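Local coordinates for protein CdiI (Burkholderia pseudomallei 1026a, PDB 4G6V) that probably acts as the immunity protein that neutralises the tRNase toxin CdiA-CT in contact-dependent growth inhibition, at residues Tyr8-Arg13 and Leu56-Ser60; Asp19-Ile23 and Ile81-Phe86. All coordinates share one frame; numbering follows the deposited sequence.

How the contacts relate
The segments of the two contacts alternate along the chain: 8-13, then 19-23, then 56-60, and last 81-86. Strand 4-9 pairs with the start of strand 60-66 in contact 1, while helix 13-26, which follows it directly, packs on segment 81-86 in contact 2. The centres lie about 14 Å apart, yet the two contacts touch through L9 CD1 and F86 CE1, 3.4 Å apart, and I11 CD1 also packs on F86 and D19. The pairing joins neighbouring inner strands of the antiparallel sheet. Its L9, S60 and I11 side shares a hydrophobic layer with contact 2, whereas Y8 packs under helix 45-53 on the other face.

Contact 1: Tyr8-Arg13 and Leu56-Ser60; sequences YLSIDR and LVAES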
loop_
_atom_site.group_PDB
_atom_site.type_symbol
_atom_site.label_atom_id
_atom_site.label_comp_id
_atom_site.label_asym_id
_atom_site.label_seq_id
_atom_site.Cartn_x
_atom_site.Cartn_y
_atom_site.Cartn_z
ATOM N N TYR B 8 -8.017 -10.260 1.840
ATOM C CA TYR B 8 -9.253 -10.597 2.539
ATOM C C TYR B 8 -9.467 -12.109 2.629
ATOM O O TYR B 8 -9.224 -12.850 1.658
ATOM C CB TYR B 8 -10.445 -9.968 1.832
ATOM C CG TYR B 8 -10.253 -8.515 1.506
ATOM C CD1 TYR B 8 -10.970 -7.547 2.175
ATOM C CD2 TYR B 8 -9.339 -8.111 0.524
ATOM C CE1 TYR B 8 -10.803 -6.207 1.879
ATOM C CE2 TYR B 8 -9.173 -6.777 0.211
ATOM C CZ TYR B 8 -9.907 -5.828 0.896
ATOM O OH TYR B 8 -9.752 -4.493 0.608
ATOM N N LEU B 9 -9.938 -12.551 3.796
ATOM C CA LEU B 9 -10.163 -13.967 4.052
ATOM C C LEU B 9 -11.594 -14.255 4.467
ATOM O O LEU B 9 -12.242 -13.452 5.136
ATOM C CB LEU B 9 -9.215 -14.483 5.135
ATOM C CG LEU B 9 -7.713 -14.509 4.854
ATOM C CD1 LEU B 9 -6.967 -14.912 6.104
ATOM C CD2 LEU B 9 -7.374 -15.451 3.705
ATOM N N SER B 10 -12.085 -15.424 4.078
ATOM C CA SER B 10 -13.421 -15.833 4.454
ATOM C C SER B 10 -13.400 -16.407 5.877
ATOM O O SER B 10 -14.412 -16.375 6.565
ATOM C CB SER B 10 -13.964 -16.845 3.456
ATOM O OG SER B 10 -13.303 -18.087 3.607
ATOM N N ILE B 11 -12.239 -16.898 6.320
ATOM C CA ILE B 11 -12.094 -17.470 7.670
ATOM C C ILE B 11 -11.931 -16.406 8.766
ATOM O O ILE B 11 -11.654 -15.247 8.487
ATOM C CB ILE B 11 -10.932 -18.498 7.753
ATOM C CG1 ILE B 11 -9.598 -17.849 7.403
ATOM C CG2 ILE B 11 -11.167 -19.624 6.785
ATOM C CD1 ILE B 11 -8.414 -18.753 7.614
ATOM N N ASP B 12 -12.111 -16.803 10.021
ATOM C CA ASP B 12 -12.012 -15.852 11.136
ATOM C C ASP B 12 -10.561 -15.503 11.492
ATOM O O ASP B 12 -9.606 -16.137 11.016
ATOM C CB ASP B 12 -12.786 -16.344 12.358
ATOM C CG ASP B 12 -12.130 -17.549 13.022
ATOM O OD1 ASP B 12 -12.314 -17.749 14.249
ATOM O OD2 ASP B 12 -11.422 -18.294 12.312
ATOM N N ARG B 13 -10.411 -14.473 12.310
ATOM C CA ARG B 13 -9.108 -13.891 12.585
ATOM C C ARG B 13 -8.114 -14.903 13.172
ATOM O O ARG B 13 -7.020 -15.103 12.634
ATOM C CB ARG B 13 -9.274 -12.679 13.488
ATOM C CG ARG B 13 -7.987 -11.991 13.813
ATOM C CD ARG B 13 -8.117 -11.209 15.079
ATOM N NE ARG B 13 -8.578 -12.083 16.156
ATOM C CZ ARG B 13 -7.831 -13.045 16.708
ATOM N NH1 ARG B 13 -6.591 -13.256 16.263
ATOM N NH2 ARG B 13 -8.319 -13.799 17.698
ATOM N N LEU B 56 -16.293 -12.164 -2.606
ATOM C CA LEU B 56 -15.936 -12.787 -1.330
ATOM C C LEU B 56 -16.590 -12.139 -0.125
ATOM O O LEU B 56 -16.628 -10.915 -0.005
ATOM C CB LEU B 56 -14.416 -12.779 -1.148
ATOM C CG LEU B 56 -13.831 -13.380 0.126
ATOM C CD1 LEU B 56 -13.483 -14.818 -0.102
ATOM C CD2 LEU B 56 -12.598 -12.645 0.488
ATOM N N VAL B 57 -17.108 -12.988 0.758
ATOM C CA VAL B 57 -17.567 -12.613 2.099
ATOM C C VAL B 57 -16.387 -12.663 3.091
ATOM O O VAL B 57 -15.974 -13.735 3.536
ATOM C CB VAL B 57 -18.690 -13.586 2.576
ATOM C CG1 VAL B 57 -19.317 -13.114 3.891
ATOM C CG2 VAL B 57 -19.751 -13.742 1.500
ATOM N N ALA B 58 -15.832 -11.509 3.426
ATOM C CA ALA B 58 -14.629 -11.468 4.267
ATOM C C ALA B 58 -14.964 -11.404 5.756
ATOM O O ALA B 58 -15.862 -10.664 6.168
ATOM C CB ALA B 58 -13.721 -10.288 3.871
ATOM N N GLU B 59 -14.246 -12.193 6.552
ATOM C CA GLU B 59 -14.332 -12.105 8.013
ATOM C C GLU B 59 -13.075 -11.484 8.594
ATOM O O GLU B 59 -13.140 -10.729 9.562
ATOM C CB GLU B 59 -14.552 -13.471 8.647
ATOM C CG GLU B 59 -15.889 -14.091 8.272
ATOM C CD GLU B 59 -17.082 -13.191 8.605
ATOM O OE1 GLU B 59 -16.999 -12.400 9.577
ATOM O OE2 GLU B 59 -18.112 -13.286 7.894
ATOM N N SER B 60 -11.933 -11.800 7.998
ATOM C CA SER B 60 -10.676 -11.232 8.446
ATOM C C SER B 60 -9.908 -10.574 7.279
ATOM O O SER B 60 -10.220 -10.767 6.098
ATOM C CB SER B 60 -9.834 -12.283 9.184
ATOM O OG SER B 60 -9.580 -13.417 8.369
HETATM O O HOH W 1 -12.370 -12.488 12.154
#
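L9 and S60 illustrate how a strand pair can begin at an irregularity. L9 N donates to S60 O at 2.9 Å, while L9 O receives two amides: E59 N at 2.8 Å, and S60 N through a longer, weak bond. Two residues opposite one make a classic beta bulge where strand 60-66 enters the sheet beside strand 4-9. The tight part continues into the turn after L9. S60 OG, placed between its own backbone N and carbonyl carbon (chi1 58°), lies alongside L9 CB and donates to I11 O at 2.8 Å from above the carbonyl plane. L9 and S60 share the sheet face where both meet A16 of helix 13-26. Y8 is turned to the other face: its CB rests on L56 CD2 at 3.7 Å and on A58 CB at 3.9 Å, the latter near the ring plane at its edge, and its ring continues toward helix 45-53.

The outer margin is looser. E59 CG passes over S10 O at 3.2 Å, but the bent side chain then leads its carboxylate away. On this side, a water donates to E59 O at 3.2 Å and weakly accepts from R13 N, joining the segments just after the N-cap residue D12 has opened helix 13-26. V57 lies exposed beyond. Polar backbone groups are thus matched on the buried side by direct bonds, including one from the S60 hydroxyl, which gives I11 O a partner; the outer margin differs, for there a water spans the segments and the E59 carboxylate makes a long, weak ion pair with K48.

Contact 2: Asp19-Ile23 and Ile81-Phe86; sequences DLNKI and ILVDGF
The ring of F86 is the principal bump here, and its hollow is formed by three residues of helix 13-26: D19, L20 and I23. Each meets the ring obliquely at a different part of its outline. D19 CB lies 3.7 Å from CE1, L20 CG is 3.7 Å from CZ, and I23 CD1 reaches CE2 at 4.0 Å. All three lie along one side of the ring, while L9 packs on the other. With CG anti to its carbonyl carbon (chi1 -75°), F86 swings the ring across toward that helix. The D19 carboxylate stands almost upright to the ring, the two planes 85° apart, and it is the methylene at its base that makes the nearer approach.

A second bump fits in the reverse direction. I23 places CG2 anti to its backbone N, which leaves the CG1 branch to carry CD1 toward G85. Because glycine has no side chain, the methyl settles directly on backbone, 3.7 Å from G85 CA, and I23 CD1 also reaches L82 CD2 at 4.2 Å. L20 CD2 and L82 CD2 approach less closely, at 4.4 Å, above the plane of the sheet, where L20 goes on to I37 and V40, and L82 to I93. F31 of helix 28-34 packs on I23 and I81 at the other end.

The interface is apolar apart from the D19 carboxylate and the G85 carbonyl oxygen, which lies beside both D19 CB and I23 CD1. The arrangement belongs to an alpha+beta architecture: helices 13-26 and 75-84, running in roughly opposite directions, pack side by side over one face of the antiparallel sheet, with helix 45-53 on the other.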
loop_
_atom_site.group_PDB
_atom_site.type_symbol
_atom_site.label_atom_id
_atom_site.label_comp_id
_atom_site.label_asym_id
_atom_site.label_seq_id
_atom_site.Cartn_x
_atom_site.Cartn_y
_atom_site.Cartn_z
ATOM N N ASP B 19 -2.946 -20.126 10.453
ATOM C CA ASP B 19 -2.465 -20.387 9.085
ATOM C C ASP B 19 -1.242 -19.525 8.668
ATOM O O ASP B 19 -0.296 -20.042 8.064
ATOM C CB ASP B 19 -3.600 -20.221 8.063
ATOM C CG ASP B 19 -4.461 -21.448 7.949
ATOM O OD1 ASP B 19 -3.913 -22.573 8.061
ATOM O OD2 ASP B 19 -5.685 -21.291 7.734
ATOM N N LEU B 20 -1.264 -18.224 8.974
ATOM C CA LEU B 20 -0.103 -17.372 8.679
ATOM C C LEU B 20 1.187 -17.771 9.394
ATOM O O LEU B 20 2.279 -17.469 8.914
ATOM C CB LEU B 20 -0.401 -15.886 8.915
ATOM C CG LEU B 20 -1.098 -15.265 7.711
ATOM C CD1 LEU B 20 -1.744 -13.960 8.061
ATOM C CD2 LEU B 20 -0.118 -15.097 6.545
ATOM N N ASN B 21 1.078 -18.432 10.536
ATOM C CA ASN B 21 2.278 -18.868 11.224
ATOM C C ASN B 21 2.997 -19.916 10.399
ATOM O O ASN B 21 4.215 -19.924 10.288
ATOM C CB ASN B 21 1.950 -19.425 12.606
ATOM C CG ASN B 21 1.518 -18.347 13.604
ATOM O OD1 ASN B 21 1.797 -17.152 13.435
ATOM N ND2 ASN B 21 0.831 -18.781 14.663
ATOM N N LYS B 22 2.227 -20.816 9.817
ATOM C CA LYS B 22 2.808 -21.864 9.019
ATOM C C LYS B 22 3.453 -21.279 7.766
ATOM O O LYS B 22 4.542 -21.694 7.365
ATOM C CB LYS B 22 1.738 -22.880 8.667
ATOM C CG LYS B 22 1.129 -23.532 9.897
ATOM C CD LYS B 22 0.079 -24.570 9.523
ATOM C CE LYS B 22 -0.605 -25.101 10.776
ATOM N NZ LYS B 22 -1.592 -26.143 10.363
ATOM N N ILE B 23 2.788 -20.304 7.158
ATOM C CA ILE B 23 3.355 -19.614 6.014
ATOM C C ILE B 23 4.694 -18.986 6.374
ATOM O O ILE B 23 5.699 -19.280 5.744
ATOM C CB ILE B 23 2.365 -18.603 5.423
ATOM C CG1 ILE B 23 1.449 -19.314 4.427
ATOM C CG2 ILE B 23 3.072 -17.550 4.660
ATOM C CD1 ILE B 23 0.028 -18.773 4.418
ATOM N N ILE B 81 1.644 -18.327 -3.077
ATOM C CA ILE B 81 1.996 -18.927 -1.787
ATOM C C ILE B 81 0.894 -18.690 -0.750
ATOM O O ILE B 81 0.615 -19.550 0.104
ATOM C CB ILE B 81 3.350 -18.369 -1.268
ATOM C CG1 ILE B 81 4.520 -19.017 -2.009
ATOM C CG2 ILE B 81 3.527 -18.583 0.227
ATOM C CD1 ILE B 81 5.863 -18.344 -1.742
ATOM N N LEU B 82 0.268 -17.521 -0.832
ATOM C CA LEU B 82 -0.806 -17.169 0.094
ATOM C C LEU B 82 -2.122 -17.928 -0.211
ATOM O O LEU B 82 -2.732 -18.495 0.676
ATOM C CB LEU B 82 -1.003 -15.641 0.158
ATOM C CG LEU B 82 0.117 -14.763 0.760
ATOM C CD1 LEU B 82 -0.290 -13.296 0.794
ATOM C CD2 LEU B 82 0.541 -15.209 2.179
ATOM N N VAL B 83 -2.538 -17.955 -1.469
ATOM C CA VAL B 83 -3.707 -18.733 -1.893
ATOM C C VAL B 83 -3.600 -20.202 -1.428
ATOM O O VAL B 83 -4.604 -20.842 -1.070
ATOM C CB VAL B 83 -3.864 -18.698 -3.459
ATOM C CG1 VAL B 83 -4.926 -19.683 -3.939
ATOM C CG2 VAL B 83 -4.155 -17.292 -3.988
ATOM N N ASP B 84 -2.375 -20.727 -1.436
ATOM C CA ASP B 84 -2.123 -22.136 -1.138
ATOM C C ASP B 84 -2.033 -22.425 0.364
ATOM O O ASP B 84 -2.319 -23.539 0.792
ATOM C CB ASP B 84 -0.860 -22.628 -1.855
ATOM N N GLY B 85 -1.634 -21.431 1.158
ATOM C CA GLY B 85 -1.508 -21.626 2.590
ATOM C C GLY B 85 -2.773 -21.246 3.339
ATOM O O GLY B 85 -2.784 -21.132 4.565
ATOM N N PHE B 86 -3.837 -21.020 2.578
ATOM C CA PHE B 86 -5.170 -20.812 3.127
ATOM C C PHE B 86 -6.121 -21.817 2.488
ATOM O O PHE B 86 -7.227 -21.476 2.074
ATOM C CB PHE B 86 -5.634 -19.375 2.889
ATOM C CG PHE B 86 -4.965 -18.386 3.781
ATOM C CD1 PHE B 86 -5.319 -18.300 5.118
ATOM C CD2 PHE B 86 -3.979 -17.538 3.298
ATOM C CE1 PHE B 86 -4.704 -17.398 5.949
ATOM C CE2 PHE B 86 -3.355 -16.619 4.137
ATOM C CZ PHE B 86 -3.714 -16.553 5.458
#